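Local coordinates for protein extracellular invertase (Aspergillus kawachii, PDB 5XH8) that probably cleaves sucrose and related fructosides and transfers the fructosyl group to sugar acceptors, making fructooligosaccharides such as 1-kestose, at residues P178-S186 with T295-S303; S196-Q206 with W243-V252. One frame throughout, in Å; residues are numbered along the deposited sequence.

Contact 1: residues P178-S186 with T295-S303; sequences PTLDSLLHS and TVSRNGSVS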
ATOM      1  N   PRO A 178      20.650   1.087 -22.967  1.00 36.00           N
ATOM      2  CA  PRO A 178      20.253   1.831 -24.206  1.00 35.69           C
ATOM      3  C   PRO A 178      19.568   0.964 -25.254  1.00 33.78           C
ATOM      4  O   PRO A 178      18.823   1.507 -26.079  1.00 37.57           O
ATOM      5  CB  PRO A 178      21.576   2.435 -24.714  1.00 35.50           C
ATOM      6  CG  PRO A 178      22.635   1.551 -24.128  1.00 37.60           C
ATOM      7  CD  PRO A 178      22.113   1.078 -22.784  1.00 35.99           C
ATOM      8  N   THR A 179      19.747  -0.362 -25.198  1.00 33.59           N
ATOM      9  CA  THR A 179      19.022  -1.258 -26.081  1.00 35.23           C
ATOM     10  C   THR A 179      17.539  -1.216 -25.755  1.00 39.47           C
ATOM     11  O   THR A 179      16.714  -1.053 -26.662  1.00 40.35           O
ATOM     12  CB  THR A 179      19.539  -2.700 -26.017  1.00 37.83           C
ATOM     13  OG1 THR A 179      20.947  -2.690 -26.220  1.00 40.47           O
ATOM     14  CG2 THR A 179      18.885  -3.590 -27.070  1.00 37.29           C
ATOM     15  N   LEU A 180      17.201  -1.333 -24.464  1.00 35.59           N
ATOM     16  CA  LEU A 180      15.822  -1.124 -24.023  1.00 34.38           C
ATOM     17  C   LEU A 180      15.326   0.285 -24.355  1.00 31.30           C
ATOM     18  O   LEU A 180      14.176   0.438 -24.763  1.00 31.47           O
ATOM     19  CB  LEU A 180      15.650  -1.399 -22.515  1.00 35.94           C
ATOM     20  CG  LEU A 180      15.875  -2.820 -21.995  1.00 36.47           C
ATOM     21  CD1 LEU A 180      15.496  -2.915 -20.521  1.00 37.66           C
ATOM     22  CD2 LEU A 180      15.086  -3.848 -22.794  1.00 37.33           C
ATOM     23  N   ASP A 181      16.159   1.307 -24.175  1.00 31.07           N
ATOM     24  CA  ASP A 181      15.721   2.684 -24.499  1.00 32.78           C
ATOM     25  C   ASP A 181      15.270   2.770 -25.971  1.00 35.49           C
ATOM     26  O   ASP A 181      14.180   3.284 -26.270  1.00 35.70           O
ATOM     27  CB  ASP A 181      16.813   3.724 -24.264  1.00 31.51           C
ATOM     28  CG  ASP A 181      17.192   3.894 -22.797  1.00 32.77           C
ATOM     29  OD1 ASP A 181      16.439   3.466 -21.878  1.00 31.35           O
ATOM     30  OD2 ASP A 181      18.251   4.521 -22.582  1.00 29.99           O
ATOM     31  N   SER A 182      16.101   2.233 -26.866  1.00 36.30           N
ATOM     32  CA  SER A 182      15.796   2.221 -28.298  1.00 38.72           C
ATOM     33  C   SER A 182      14.518   1.444 -28.612  1.00 38.29           C
ATOM     34  O   SER A 182      13.630   1.972 -29.287  1.00 39.19           O
ATOM     35  CB  SER A 182      16.979   1.679 -29.103  1.00 40.00           C
ATOM     36  OG  SER A 182      16.537   1.300 -30.390  1.00 48.43           O
ATOM     37  N   LEU A 183      14.401   0.217 -28.103  1.00 37.71           N
ATOM     38  CA  LEU A 183      13.231  -0.612 -28.375  1.00 37.61           C
ATOM     39  C   LEU A 183      11.914  -0.045 -27.820  1.00 41.40           C
ATOM     40  O   LEU A 183      10.849  -0.244 -28.430  1.00 37.33           O
ATOM     41  CB  LEU A 183      13.409  -2.011 -27.797  1.00 42.07           C
ATOM     42  CG  LEU A 183      14.273  -3.023 -28.539  1.00 43.27           C
ATOM     43  CD1 LEU A 183      14.473  -4.231 -27.635  1.00 44.10           C
ATOM     44  CD2 LEU A 183      13.637  -3.457 -29.854  1.00 42.96           C
ATOM     45  N   LEU A 184      11.986   0.642 -26.673  1.00 38.83           N
ATOM     46  CA  LEU A 184      10.789   1.161 -25.984  1.00 40.19           C
ATOM     47  C   LEU A 184      10.564   2.663 -26.180  1.00 40.22           C
ATOM     48  O   LEU A 184       9.634   3.219 -25.620  1.00 38.79           O
ATOM     49  CB  LEU A 184      10.898   0.859 -24.488  1.00 40.32           C
ATOM     50  CG  LEU A 184      10.909  -0.640 -24.152  1.00 39.79           C
ATOM     51  CD1 LEU A 184      11.430  -0.875 -22.745  1.00 39.23           C
ATOM     52  CD2 LEU A 184       9.525  -1.248 -24.327  1.00 42.33           C
ATOM     53  N   HIS A 185      11.423   3.313 -26.964  1.00 41.59           N
ATOM     54  CA  HIS A 185      11.421   4.767 -27.124  1.00 42.28           C
ATOM     55  C   HIS A 185      11.446   5.488 -25.771  1.00 40.90           C
ATOM     56  O   HIS A 185      10.782   6.507 -25.587  1.00 37.01           O
ATOM     57  CB  HIS A 185      10.237   5.211 -28.010  1.00 46.83           C
ATOM     58  CG  HIS A 185      10.195   4.500 -29.326  1.00 50.77           C
ATOM     59  ND1 HIS A 185       9.381   3.412 -29.557  1.00 53.01           N
ATOM     60  CD2 HIS A 185      10.916   4.679 -30.457  1.00 53.68           C
ATOM     61  CE1 HIS A 185       9.585   2.964 -30.782  1.00 53.77           C
ATOM     62  NE2 HIS A 185      10.507   3.718 -31.351  1.00 55.89           N
ATOM     63  N   SER A 186      12.239   4.965 -24.828  1.00 37.61           N
ATOM     64  CA  SER A 186      12.330   5.578 -23.499  1.00 35.50           C
ATOM     65  C   SER A 186      13.242   6.755 -23.640  1.00 35.78           C
ATOM     66  O   SER A 186      14.109   6.753 -24.516  1.00 36.35           O
ATOM     67  CB  SER A 186      12.933   4.616 -22.454  1.00 32.71           C
ATOM     68  OG  SER A 186      12.299   3.355 -22.481  1.00 30.46           O
ATOM     69  N   THR A 295      18.538 -12.519 -26.030  1.00 36.47           N
ATOM     70  CA  THR A 295      18.327 -11.405 -26.949  1.00 37.23           C
ATOM     71  C   THR A 295      17.028 -10.756 -26.541  1.00 36.68           C
ATOM     72  O   THR A 295      16.131 -11.408 -26.004  1.00 36.25           O
ATOM     73  CB  THR A 295      18.265 -11.859 -28.430  1.00 39.09           C
ATOM     74  OG1 THR A 295      17.246 -12.850 -28.579  1.00 38.69           O
ATOM     75  CG2 THR A 295      19.618 -12.452 -28.906  1.00 39.00           C
ATOM     76  N   VAL A 296      16.929  -9.467 -26.817  1.00 37.60           N
ATOM     77  CA  VAL A 296      15.771  -8.698 -26.474  1.00 40.79           C
ATOM     78  C   VAL A 296      15.105  -8.217 -27.747  1.00 42.04           C
ATOM     79  O   VAL A 296      15.719  -7.525 -28.530  1.00 45.39           O
ATOM     80  CB  VAL A 296      16.170  -7.506 -25.597  1.00 42.88           C
ATOM     81  CG1 VAL A 296      14.942  -6.715 -25.191  1.00 45.97           C
ATOM     82  CG2 VAL A 296      16.881  -8.013 -24.347  1.00 44.59           C
ATOM     83  N   SER A 297      13.844  -8.578 -27.930  1.00 46.15           N
ATOM     84  CA  SER A 297      13.040  -8.138 -29.072  1.00 47.33           C
ATOM     85  C   SER A 297      11.774  -7.447 -28.576  1.00 49.04           C
ATOM     86  O   SER A 297      11.446  -7.510 -27.392  1.00 44.23           O
ATOM     87  CB  SER A 297      12.639  -9.347 -29.896  1.00 44.91           C
ATOM     88  OG  SER A 297      11.868 -10.227 -29.099  1.00 47.24           O
ATOM     89  N   ARG A 298      11.069  -6.805 -29.501  1.00 49.80           N
ATOM     90  CA  ARG A 298       9.785  -6.186 -29.233  1.00 52.42           C
ATOM     91  C   ARG A 298       8.735  -6.688 -30.224  1.00 59.34           C
ATOM     92  O   ARG A 298       9.023  -6.959 -31.379  1.00 61.33           O
ATOM     93  CB  ARG A 298       9.889  -4.665 -29.295  1.00 51.87           C
ATOM     94  CG  ARG A 298       8.630  -3.988 -28.796  1.00 51.77           C
ATOM     95  CD  ARG A 298       8.800  -2.503 -28.614  1.00 52.45           C
ATOM     96  NE  ARG A 298       7.532  -1.882 -28.233  1.00 53.73           N
ATOM     97  CZ  ARG A 298       7.324  -0.572 -28.109  1.00 55.22           C
ATOM     98  NH1 ARG A 298       8.290   0.310 -28.336  1.00 57.20           N
ATOM     99  NH2 ARG A 298       6.127  -0.130 -27.758  1.00 60.06           N
ATOM    100  N   ASN A 299       7.507  -6.793 -29.744  1.00 67.74           N
ATOM    101  CA  ASN A 299       6.413  -7.344 -30.514  1.00 72.23           C
ATOM    102  C   ASN A 299       5.119  -6.702 -29.981  1.00 68.21           C
ATOM    103  O   ASN A 299       4.139  -7.385 -29.693  1.00 77.92           O
ATOM    104  CB  ASN A 299       6.452  -8.865 -30.306  1.00 79.12           C
ATOM    105  CG  ASN A 299       5.974  -9.641 -31.510  1.00 88.71           C
ATOM    106  OD1 ASN A 299       5.143 -10.544 -31.385  1.00 97.23           O
ATOM    107  ND2 ASN A 299       6.518  -9.320 -32.681  1.00 92.18           N
ATOM    108  N   GLY A 300       5.132  -5.381 -29.842  1.00 61.01           N
ATOM    109  CA  GLY A 300       4.222  -4.694 -28.920  1.00 58.10           C
ATOM    110  C   GLY A 300       4.879  -4.568 -27.543  1.00 57.63           C
ATOM    111  O   GLY A 300       5.193  -3.460 -27.104  1.00 57.72           O
ATOM    112  N   SER A 301       5.109  -5.692 -26.859  1.00 51.18           N
ATOM    113  CA  SER A 301       5.842  -5.673 -25.579  1.00 47.95           C
ATOM    114  C   SER A 301       7.222  -6.319 -25.695  1.00 45.90           C
ATOM    115  O   SER A 301       7.447  -7.244 -26.490  1.00 50.44           O
ATOM    116  CB  SER A 301       5.039  -6.354 -24.486  1.00 46.75           C
ATOM    117  OG  SER A 301       4.829  -7.706 -24.815  1.00 50.43           O
ATOM    118  N   VAL A 302       8.145  -5.815 -24.894  1.00 39.79           N
ATOM    119  CA  VAL A 302       9.521  -6.277 -24.918  1.00 38.88           C
ATOM    120  C   VAL A 302       9.657  -7.669 -24.268  1.00 37.63           C
ATOM    121  O   VAL A 302       8.908  -8.040 -23.360  1.00 37.11           O
ATOM    122  CB  VAL A 302      10.461  -5.217 -24.303  1.00 39.15           C
ATOM    123  CG1 VAL A 302      10.372  -5.213 -22.777  1.00 39.64           C
ATOM    124  CG2 VAL A 302      11.886  -5.420 -24.763  1.00 40.45           C
ATOM    125  N   SER A 303      10.608  -8.435 -24.777  1.00 37.67           N
ATOM    126  CA  SER A 303      10.802  -9.821 -24.405  1.00 38.96           C
ATOM    127  C   SER A 303      12.294 -10.159 -24.329  1.00 38.94           C
ATOM    128  O   SER A 303      13.055  -9.762 -25.214  1.00 35.15           O
ATOM    129  CB  SER A 303      10.150 -10.691 -25.465  1.00 42.31           C
ATOM    130  OG  SER A 303       9.614 -11.823 -24.859  1.00 46.52           O
TER
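Arg298 reaches along the end of helix 178-184 and donates from NH1 to Leu183 O at 2.6 Å. The bond is bent only moderately (156° at the hydrogen), lies in the carbonyl plane on a lone pair, and stays close to the guanidinium plane. What carries the group that far is an arginine chain with CG anti to the backbone N and extended from CG to NE. Its other flank is tied to its own hairpin, Arg298 NE standing 3.0 Å from Gly300 O; two bonds in the guanidinium plane therefore limit rotation. Leu184 CD2 sits over one guanidinium face, toward the rim, while His185, its ring tilted 57° from that group, brings ND1 to 3.5 Å from Arg298 NH1. His185 itself leaves the helix with positive phi in a Schellman motif.

Beneath the arginine the packing is aliphatic. Leu183 runs past Arg298 in the opposite direction, CD2 against the arginine CB, and its other methyl, CD1, presses on Val296 CG1 at 3.5 Å. Leu180 meets the same valine methyl nearly at right angles, its CD2 lying 3.7 Å from Val296 CG1. Val302 CG2 touches Leu183 CD1 and Leu180 CD2, and its CB lies 4.1 Å from Leu184 CD2.

The helix axis runs 9.1 Å from that of strand 295-298 and 14° from parallel. Trp225 touches Leu180, Val296 and Val302; Tyr192 touches Leu180 and Leu184. These aromatics lie on strands 219-227 and 191-199 of the helix's own GH32 beta-propeller blade, the valines on the next, so the helix joins the two.

Contact 2: residues S196-Q206 with W243-V252; sequences SGGLHEKGPAQ and WAFNFETGNV
Pro204 lays its CB over the centre of the Phe247 ring, a CH-pi contact with CB 3.4 Å from the ring centroid and 13° off its normal. Phe247 CG stands anti to its own carbonyl carbon (chi1 -70°), which carries the ring under the proline, while Gln206 N approaches the ring edge. The proline's CG also rests against Trp243 CB at 4.2 Å.

Backbone bonding across the contact centres on Gly197 O, which accepts from Phe247 N at 3.0 Å with a nearly straight bond (170°). Ala205 N of the same hairpin reaches this oxygen from the other face of the carbonyl plane. That hairpin joins strands 191-199 and 203-211, with a classic beta bulge where Lys202 and Gly203 both face Leu199; it belongs to one four-stranded blade of the GH32 beta-propeller, and 243-252 leads into the next.

Side-chain and water bonds complete the seam. Gly250 N donates to Ser196 OG at 2.9 Å, and a water donates to Gly250 O. A second water donates to both Ser196 O and Phe247 O, and accepts from Asn246 ND2. The Asn246 amide is held further by Thr167 and Glu273, and the Gln206 amide by Trp225 and Thr268. Glu248 points away from the hairpin; its carboxylate is hydrogen-bonded to Tyr319 and salt-bridged to Arg170, and the Glu248 side chain comes within about 4 Å of a bound glycerol.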
ATOM      1  N   SER A 196      11.365  -9.577  -9.058  1.00 23.88           N
ATOM      2  CA  SER A 196      11.431 -11.029  -9.278  1.00 23.98           C
ATOM      3  C   SER A 196      10.329 -11.766  -8.563  1.00 23.45           C
ATOM      4  O   SER A 196       9.987 -11.461  -7.407  1.00 21.32           O
ATOM      5  CB  SER A 196      12.787 -11.600  -8.847  1.00 25.19           C
ATOM      6  OG  SER A 196      13.843 -10.988  -9.566  1.00 25.19           O
ATOM      7  N   GLY A 197       9.767 -12.765  -9.236  1.00 22.98           N
ATOM      8  CA  GLY A 197       8.873 -13.711  -8.562  1.00 23.91           C
ATOM      9  C   GLY A 197       8.272 -14.677  -9.560  1.00 24.50           C
ATOM     10  O   GLY A 197       8.994 -15.450 -10.203  1.00 23.31           O
ATOM     11  N   GLY A 198       6.956 -14.607  -9.694  1.00 25.90           N
ATOM     12  CA  GLY A 198       6.210 -15.457 -10.614  1.00 26.45           C
ATOM     13  C   GLY A 198       4.726 -15.332 -10.378  1.00 27.21           C
ATOM     14  O   GLY A 198       4.278 -14.489  -9.580  1.00 24.35           O
ATOM     15  N   LEU A 199       3.967 -16.182 -11.057  1.00 26.99           N
ATOM     16  CA  LEU A 199       2.520 -16.208 -10.934  1.00 26.76           C
ATOM     17  C   LEU A 199       2.072 -17.629 -10.622  1.00 26.75           C
ATOM     18  O   LEU A 199       2.561 -18.588 -11.218  1.00 28.17           O
ATOM     19  CB  LEU A 199       1.860 -15.705 -12.225  1.00 26.75           C
ATOM     20  CG  LEU A 199       2.041 -14.243 -12.586  1.00 28.53           C
ATOM     21  CD1 LEU A 199       1.471 -13.936 -13.980  1.00 30.64           C
ATOM     22  CD2 LEU A 199       1.376 -13.344 -11.551  1.00 29.04           C
ATOM     23  N   HIS A 200       1.158 -17.753  -9.671  1.00 27.56           N
ATOM     24  CA  HIS A 200       0.610 -19.044  -9.291  1.00 31.00           C
ATOM     25  C   HIS A 200      -0.036 -19.704 -10.523  1.00 32.81           C
ATOM     26  O   HIS A 200      -0.692 -19.027 -11.318  1.00 31.83           O
ATOM     27  CB  HIS A 200      -0.426 -18.887  -8.179  1.00 29.21           C
ATOM     28  CG  HIS A 200       0.168 -18.648  -6.827  1.00 29.56           C
ATOM     29  ND1 HIS A 200       0.578 -19.672  -6.007  1.00 28.98           N
ATOM     30  CD2 HIS A 200       0.410 -17.502  -6.143  1.00 28.91           C
ATOM     31  CE1 HIS A 200       1.056 -19.173  -4.881  1.00 29.54           C
ATOM     32  NE2 HIS A 200       0.971 -17.858  -4.940  1.00 27.53           N
ATOM     33  N   GLU A 201       0.198 -21.007 -10.686  1.00 36.32           N
ATOM     34  CA  GLU A 201      -0.309 -21.788 -11.836  1.00 39.11           C
ATOM     35  C   GLU A 201       0.179 -21.325 -13.200  1.00 38.60           C
ATOM     36  O   GLU A 201      -0.404 -21.718 -14.196  1.00 40.93           O
ATOM     37  CB  GLU A 201      -1.857 -21.796 -11.908  1.00 41.70           C
ATOM     38  CG  GLU A 201      -2.607 -21.821 -10.605  1.00 48.81           C
ATOM     39  CD  GLU A 201      -2.096 -22.866  -9.673  1.00 52.48           C
ATOM     40  OE1 GLU A 201      -1.750 -23.973 -10.142  1.00 65.30           O
ATOM     41  OE2 GLU A 201      -2.035 -22.571  -8.479  1.00 51.75           O
ATOM     42  N   LYS A 202       1.198 -20.473 -13.273  1.00 38.50           N
ATOM     43  CA  LYS A 202       1.743 -20.081 -14.553  1.00 36.21           C
ATOM     44  C   LYS A 202       3.238 -20.339 -14.553  1.00 36.53           C
ATOM     45  O   LYS A 202       3.711 -21.124 -15.377  1.00 33.27           O
ATOM     46  CB  LYS A 202       1.419 -18.634 -14.874  1.00 40.35           C
ATOM     47  CG  LYS A 202      -0.068 -18.349 -14.970  1.00 48.57           C
ATOM     48  CD  LYS A 202      -0.303 -16.921 -15.448  1.00 55.74           C
ATOM     49  CE  LYS A 202      -1.706 -16.392 -15.134  1.00 63.57           C
ATOM     50  NZ  LYS A 202      -2.523 -16.155 -16.360  1.00 67.51           N
ATOM     51  N   GLY A 203       3.970 -19.675 -13.644  1.00 32.88           N
ATOM     52  CA  GLY A 203       5.376 -19.949 -13.420  1.00 30.17           C
ATOM     53  C   GLY A 203       6.192 -18.713 -13.091  1.00 30.75           C
ATOM     54  O   GLY A 203       5.656 -17.592 -13.004  1.00 28.36           O
ATOM     55  N   PRO A 204       7.508 -18.899 -12.941  1.00 30.07           N
ATOM     56  CA  PRO A 204       8.407 -17.803 -12.587  1.00 30.44           C
ATOM     57  C   PRO A 204       8.478 -16.680 -13.617  1.00 30.68           C
ATOM     58  O   PRO A 204       8.236 -16.912 -14.818  1.00 30.58           O
ATOM     59  CB  PRO A 204       9.773 -18.496 -12.476  1.00 30.91           C
ATOM     60  CG  PRO A 204       9.648 -19.720 -13.325  1.00 30.02           C
ATOM     61  CD  PRO A 204       8.238 -20.168 -13.114  1.00 30.85           C
ATOM     62  N   ALA A 205       8.831 -15.481 -13.153  1.00 27.07           N
ATOM     63  CA  ALA A 205       8.919 -14.316 -14.014  1.00 26.06           C
ATOM     64  C   ALA A 205       9.715 -13.167 -13.424  1.00 26.03           C
ATOM     65  O   ALA A 205       9.862 -13.053 -12.204  1.00 26.69           O
ATOM     66  CB  ALA A 205       7.521 -13.816 -14.353  1.00 27.45           C
ATOM     67  N   GLN A 206      10.221 -12.320 -14.314  1.00 24.73           N
ATOM     68  CA  GLN A 206      10.659 -10.996 -13.988  1.00 26.82           C
ATOM     69  C   GLN A 206       9.647 -10.013 -14.533  1.00 28.50           C
ATOM     70  O   GLN A 206       9.315 -10.023 -15.749  1.00 28.08           O
ATOM     71  CB  GLN A 206      12.015 -10.698 -14.613  1.00 27.62           C
ATOM     72  CG  GLN A 206      13.144 -11.551 -14.064  1.00 28.73           C
ATOM     73  CD  GLN A 206      14.498 -11.138 -14.615  1.00 30.02           C
ATOM     74  OE1 GLN A 206      14.606 -10.250 -15.469  1.00 29.63           O
ATOM     75  NE2 GLN A 206      15.541 -11.767 -14.109  1.00 31.59           N
ATOM     76  N   TRP A 243      14.165 -23.684 -14.124  1.00 32.94           N
ATOM     77  CA  TRP A 243      13.490 -22.416 -13.921  1.00 31.38           C
ATOM     78  C   TRP A 243      12.623 -22.488 -12.656  1.00 30.41           C
ATOM     79  O   TRP A 243      12.415 -21.484 -11.993  1.00 27.21           O
ATOM     80  CB  TRP A 243      12.641 -22.038 -15.136  1.00 33.09           C
ATOM     81  CG  TRP A 243      13.390 -21.938 -16.459  1.00 33.05           C
ATOM     82  CD1 TRP A 243      12.985 -22.459 -17.668  1.00 35.35           C
ATOM     83  CD2 TRP A 243      14.643 -21.277 -16.717  1.00 34.21           C
ATOM     84  NE1 TRP A 243      13.897 -22.157 -18.658  1.00 33.83           N
ATOM     85  CE2 TRP A 243      14.925 -21.438 -18.106  1.00 34.31           C
ATOM     86  CE3 TRP A 243      15.562 -20.570 -15.920  1.00 32.29           C
ATOM     87  CZ2 TRP A 243      16.074 -20.907 -18.701  1.00 35.31           C
ATOM     88  CZ3 TRP A 243      16.710 -20.049 -16.509  1.00 32.00           C
ATOM     89  CH2 TRP A 243      16.958 -20.214 -17.888  1.00 34.66           C
ATOM     90  N   ALA A 244      12.114 -23.683 -12.356  1.00 29.28           N
ATOM     91  CA  ALA A 244      11.593 -24.022 -11.050  1.00 29.05           C
ATOM     92  C   ALA A 244      10.328 -23.212 -10.714  1.00 28.88           C
ATOM     93  O   ALA A 244       9.579 -22.821 -11.639  1.00 29.11           O
ATOM     94  CB  ALA A 244      12.698 -23.907  -9.998  1.00 29.54           C
ATOM     95  N   PHE A 245      10.062 -22.957  -9.433  1.00 27.04           N
ATOM     96  CA  PHE A 245       8.741 -22.426  -9.044  1.00 27.58           C
ATOM     97  C   PHE A 245       8.646 -20.933  -8.812  1.00 26.33           C
ATOM     98  O   PHE A 245       7.544 -20.400  -8.688  1.00 27.34           O
ATOM     99  CB  PHE A 245       8.247 -23.174  -7.838  1.00 27.40           C
ATOM    100  CG  PHE A 245       7.979 -24.637  -8.106  1.00 28.81           C
ATOM    101  CD1 PHE A 245       8.995 -25.575  -8.005  1.00 31.16           C
ATOM    102  CD2 PHE A 245       6.700 -25.072  -8.446  1.00 30.08           C
ATOM    103  CE1 PHE A 245       8.750 -26.924  -8.232  1.00 32.07           C
ATOM    104  CE2 PHE A 245       6.441 -26.425  -8.684  1.00 30.91           C
ATOM    105  CZ  PHE A 245       7.468 -27.351  -8.572  1.00 31.09           C
ATOM    106  N   ASN A 246       9.785 -20.251  -8.747  1.00 26.14           N
ATOM    107  CA  ASN A 246       9.813 -18.815  -8.446  1.00 24.65           C
ATOM    108  C   ASN A 246      11.211 -18.287  -8.733  1.00 23.51           C
ATOM    109  O   ASN A 246      12.174 -18.978  -8.468  1.00 25.01           O
ATOM    110  CB  ASN A 246       9.451 -18.592  -6.967  1.00 25.70           C
ATOM    111  CG  ASN A 246       9.272 -17.134  -6.629  1.00 25.92           C
ATOM    112  OD1 ASN A 246       8.376 -16.467  -7.152  1.00 26.61           O
ATOM    113  ND2 ASN A 246      10.118 -16.630  -5.747  1.00 25.77           N
ATOM    114  N   PHE A 247      11.314 -17.090  -9.308  1.00 23.70           N
ATOM    115  CA  PHE A 247      12.591 -16.407  -9.475  1.00 24.57           C
ATOM    116  C   PHE A 247      12.830 -15.410  -8.319  1.00 25.61           C
ATOM    117  O   PHE A 247      11.895 -14.748  -7.867  1.00 22.51           O
ATOM    118  CB  PHE A 247      12.657 -15.593 -10.776  1.00 26.08           C
ATOM    119  CG  PHE A 247      12.718 -16.403 -12.059  1.00 26.11           C
ATOM    120  CD1 PHE A 247      13.080 -17.754 -12.093  1.00 27.67           C
ATOM    121  CD2 PHE A 247      12.436 -15.763 -13.261  1.00 26.81           C
ATOM    122  CE1 PHE A 247      13.118 -18.446 -13.299  1.00 27.94           C
ATOM    123  CE2 PHE A 247      12.484 -16.458 -14.473  1.00 27.72           C
ATOM    124  CZ  PHE A 247      12.837 -17.795 -14.484  1.00 26.62           C
ATOM    125  N   GLU A 248      14.097 -15.307  -7.903  1.00 24.41           N
ATOM    126  CA  GLU A 248      14.558 -14.406  -6.837  1.00 24.03           C
ATOM    127  C   GLU A 248      15.798 -13.647  -7.328  1.00 24.27           C
ATOM    128  O   GLU A 248      16.500 -14.103  -8.246  1.00 23.82           O
ATOM    129  CB  GLU A 248      14.903 -15.216  -5.587  1.00 23.43           C
ATOM    130  CG  GLU A 248      13.716 -16.005  -5.004  1.00 23.41           C
ATOM    131  CD  GLU A 248      13.941 -16.398  -3.566  1.00 24.66           C
ATOM    132  OE1 GLU A 248      14.642 -17.418  -3.339  1.00 22.89           O
ATOM    133  OE2 GLU A 248      13.467 -15.642  -2.663  1.00 23.97           O
ATOM    134  N   THR A 249      16.034 -12.484  -6.728  1.00 22.74           N
ATOM    135  CA  THR A 249      17.256 -11.672  -6.907  1.00 23.90           C
ATOM    136  C   THR A 249      17.725 -11.502  -8.358  1.00 23.85           C
ATOM    137  O   THR A 249      18.931 -11.583  -8.663  1.00 22.12           O
ATOM    138  CB  THR A 249      18.418 -12.197  -6.027  1.00 24.40           C
ATOM    139  OG1 THR A 249      18.846 -13.482  -6.487  1.00 22.94           O
ATOM    140  CG2 THR A 249      17.966 -12.297  -4.581  1.00 24.30           C
ATOM    141  N   GLY A 250      16.754 -11.260  -9.238  1.00 24.26           N
ATOM    142  CA  GLY A 250      17.023 -10.978 -10.641  1.00 23.52           C
ATOM    143  C   GLY A 250      17.907  -9.754 -10.776  1.00 23.73           C
ATOM    144  O   GLY A 250      17.542  -8.702 -10.293  1.00 24.21           O
ATOM    145  N   ASN A 251      19.103  -9.927 -11.351  1.00 23.90           N
ATOM    146  CA  ASN A 251      19.946  -8.814 -11.787  1.00 22.68           C
ATOM    147  C   ASN A 251      19.900  -8.775 -13.322  1.00 24.01           C
ATOM    148  O   ASN A 251      19.874  -9.820 -13.946  1.00 23.65           O
ATOM    149  CB  ASN A 251      21.404  -9.054 -11.438  1.00 22.91           C
ATOM    150  CG  ASN A 251      21.680  -9.131  -9.949  1.00 23.05           C
ATOM    151  OD1 ASN A 251      20.849  -9.505  -9.113  1.00 25.95           O
ATOM    152  ND2 ASN A 251      22.873  -8.825  -9.638  1.00 21.34           N
ATOM    153  N   VAL A 252      20.013  -7.584 -13.909  1.00 24.85           N
ATOM    154  CA  VAL A 252      20.075  -7.398 -15.365  1.00 25.02           C
ATOM    155  C   VAL A 252      21.237  -6.452 -15.674  1.00 24.40           C
ATOM    156  O   VAL A 252      21.434  -5.419 -15.007  1.00 22.94           O
ATOM    157  CB  VAL A 252      18.759  -6.812 -15.927  1.00 26.25           C
ATOM    158  CG1 VAL A 252      18.829  -6.655 -17.442  1.00 27.62           C
ATOM    159  CG2 VAL A 252      17.596  -7.717 -15.578  1.00 26.78           C
TER
HETATM  160  O   HOH W   1      11.106 -13.540  -5.618  1.00 19.85           O
HETATM  161  O   HOH W   2      14.668  -8.623  -9.624  1.00 21.05           O

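Both contacts join the same two adjacent propeller sheets, the one holding strands 166-176 to 219-227 and the one holding 247-248 to 302-311. Their centres lie about 20 Å apart, their nearest atoms about 6 Å. Contact 2 is nested in the chain loop that contact 1 closes, and Trp225 spans the gap, packing on contact 1 and bonding Gln206 of contact 2. The centre of contact 2, which is buried, lies about 18 Å from that of the chain, the centre of the partly buried contact 1 about 28 Å. The Glu248 side chain, about 10 Å from the sodium ion and salt-bridged to Arg170 of a GH32-type Arg-Asp-Pro sequence, probably lines the active-site pocket; contact 1 is packing away from it.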